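Kirola (Actinidia deliciosa, PDB 4IGV) is a kiwifruit allergen of the ripening-related (major latex protein-like) family, related to the PR-10 proteins, and probably binds small apolar ligands in an internal cavity. Local coordinates at residues I18-I23 and E139-I144. Residues are numbered along the deposited sequence; the frame is centred on the assembly and turned at random. Where two conformers were deposited one is given.
Sequences IVFYEI and EITKDI
The one ring in this contact, that of F20, reaches across to I144 and T141, whose methyls meet it obliquely. Its meeting with F24 belongs to its own helix, the two ring planes lying at about 20°. CG stands anti to the backbone N (chi1 -158°), a torsion that sends the ring out from helix 17-25 towards helix 131-145. The half of the ring bearing CD1, CE1 and CZ does the touching. F20 CE1 lies 3.7 Å from T141 CG2, while F20 CD1 meets I144 CG2 at 3.9 Å. The other branch of I144 also reaches the ring, its CD1 coming to 4.0 Å from F20 CE1. Both partner side chains lie roughly perpendicular to that of the phenylalanine. I23, one turn on from F20, adds its tip: I23 CD1 rests 3.8 Å from I144 CG2, and the two isoleucine side chains run alongside one another, pointing opposite ways. I144 CG2 thus touches both F20 and I23.

No hydrogen bond joins the segments. The threonine divides its roles: CG2 serves the ring, whereas OG1 of this buried residue is hydrogen-bonded to the carbonyl oxygen of C137 one turn back and to NE1 of W116. Helix 30-34 packs against the isoleucines through I31, and V105 of strand 96-107 touches F20.

With axes 11.8 Å apart at closest approach and directions 121° apart, the helices meet through side chains, chiefly the F20 ring and the two isoleucines, and not through close backbones. Here a short helix following the first strand packs against the long C-terminal helix, an arrangement belonging to the Bet v 1-like helix-grip fold, in which a curved antiparallel sheet wraps around that C-terminal helix.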
# COMPACT_ATOMS: atom_id res chain seq x y z
N ILE A 18 -14.22 4.51 5.83
CA ILE A 18 -14.20 3.47 6.86
C ILE A 18 -13.94 2.12 6.24
O ILE A 18 -13.17 1.29 6.76
CB ILE A 18 -15.45 3.49 7.73
CG1 ILE A 18 -15.59 4.82 8.49
CG2 ILE A 18 -15.42 2.31 8.76
CD1 ILE A 18 -17.07 5.07 9.06
N VAL A 19 -14.57 1.87 5.11
CA VAL A 19 -14.38 0.62 4.40
C VAL A 19 -12.96 0.52 3.81
O VAL A 19 -12.32 -0.51 3.89
CB VAL A 19 -15.46 0.44 3.34
CG1 VAL A 19 -15.30 -0.91 2.72
CG2 VAL A 19 -16.84 0.57 3.98
N PHE A 20 -12.41 1.62 3.33
CA PHE A 20 -11.08 1.59 2.78
C PHE A 20 -10.08 1.22 3.84
O PHE A 20 -9.19 0.40 3.65
CB PHE A 20 -10.77 2.97 2.19
CG PHE A 20 -9.70 2.94 1.17
CD1 PHE A 20 -10.01 2.85 -0.17
CD2 PHE A 20 -8.35 2.95 1.56
CE1 PHE A 20 -9.01 2.84 -1.14
CE2 PHE A 20 -7.33 2.93 0.62
CZ PHE A 20 -7.65 2.84 -0.76
N TYR A 21 -10.22 1.84 5.02
CA TYR A 21 -9.33 1.47 6.11
C TYR A 21 -9.53 0.04 6.60
O TYR A 21 -8.55 -0.64 6.91
CB TYR A 21 -9.43 2.46 7.28
CG TYR A 21 -8.30 2.28 8.29
CD1 TYR A 21 -6.98 2.49 7.96
CD2 TYR A 21 -8.56 1.84 9.55
CE1 TYR A 21 -5.96 2.30 8.90
CE2 TYR A 21 -7.62 1.66 10.51
CZ TYR A 21 -6.30 1.86 10.20
OH TYR A 21 -5.31 1.69 11.16
N GLU A 22 -10.74 -0.42 6.65
CA GLU A 22 -11.04 -1.82 6.99
C GLU A 22 -10.23 -2.74 6.08
O GLU A 22 -9.65 -3.76 6.54
CB GLU A 22 -12.54 -2.10 6.76
CG GLU A 22 -12.99 -3.60 6.86
CD GLU A 22 -13.02 -3.97 8.28
OE1 GLU A 22 -12.75 -3.06 9.15
OE2 GLU A 22 -13.46 -5.14 8.51
N ILE A 23 -10.24 -2.45 4.79
CA ILE A 23 -9.50 -3.26 3.83
C ILE A 23 -8.02 -3.24 4.13
O ILE A 23 -7.36 -4.27 4.20
CB ILE A 23 -9.79 -2.85 2.37
CG1 ILE A 23 -11.27 -3.11 2.08
CG2 ILE A 23 -8.80 -3.55 1.39
CD1 ILE A 23 -11.76 -2.38 0.79
N GLU A 139 -3.87 3.49 -8.57
CA GLU A 139 -4.75 2.66 -9.43
C GLU A 139 -5.52 1.71 -8.57
O GLU A 139 -6.74 1.57 -8.68
CB GLU A 139 -3.96 1.81 -10.45
CG GLU A 139 -4.96 1.20 -11.46
CD GLU A 139 -4.46 0.06 -12.33
OE1 GLU A 139 -3.25 -0.00 -12.64
OE2 GLU A 139 -5.35 -0.76 -12.71
N ILE A 140 -4.81 1.03 -7.69
CA ILE A 140 -5.45 0.12 -6.73
C ILE A 140 -6.57 0.85 -5.98
O ILE A 140 -7.67 0.33 -5.83
CB ILE A 140 -4.46 -0.53 -5.77
CG1 ILE A 140 -3.62 -1.54 -6.55
CG2 ILE A 140 -5.22 -1.20 -4.62
CD1 ILE A 140 -2.41 -1.99 -5.74
N THR A 141 -6.27 2.07 -5.53
CA THR A 141 -7.24 2.87 -4.82
C THR A 141 -8.50 3.11 -5.68
O THR A 141 -9.62 2.96 -5.21
CB THR A 141 -6.62 4.23 -4.43
OG1 THR A 141 -5.46 3.99 -3.61
CG2 THR A 141 -7.60 5.13 -3.68
N LYS A 142 -8.30 3.44 -6.94
CA LYS A 142 -9.42 3.67 -7.85
C LYS A 142 -10.21 2.40 -8.14
O LYS A 142 -11.46 2.45 -8.24
CB LYS A 142 -8.93 4.34 -9.13
CG LYS A 142 -8.45 5.78 -8.91
CD LYS A 142 -7.82 6.36 -10.13
CE LYS A 142 -7.22 7.71 -9.85
NZ LYS A 142 -6.58 8.24 -11.09
N ASP A 143 -9.50 1.28 -8.21
CA ASP A 143 -10.17 -0.02 -8.38
C ASP A 143 -11.04 -0.33 -7.16
O ASP A 143 -12.15 -0.80 -7.35
CB ASP A 143 -9.17 -1.11 -8.63
CG ASP A 143 -8.62 -1.09 -10.04
OD1 ASP A 143 -9.18 -0.42 -10.94
OD2 ASP A 143 -7.60 -1.77 -10.30
N ILE A 144 -10.52 -0.04 -5.96
CA ILE A 144 -11.32 -0.32 -4.76
C ILE A 144 -12.54 0.57 -4.74
O ILE A 144 -13.66 0.13 -4.47
CB ILE A 144 -10.47 -0.16 -3.50
CG1 ILE A 144 -9.39 -1.23 -3.41
CG2 ILE A 144 -11.38 -0.11 -2.26
CD1 ILE A 144 -8.27 -0.91 -2.37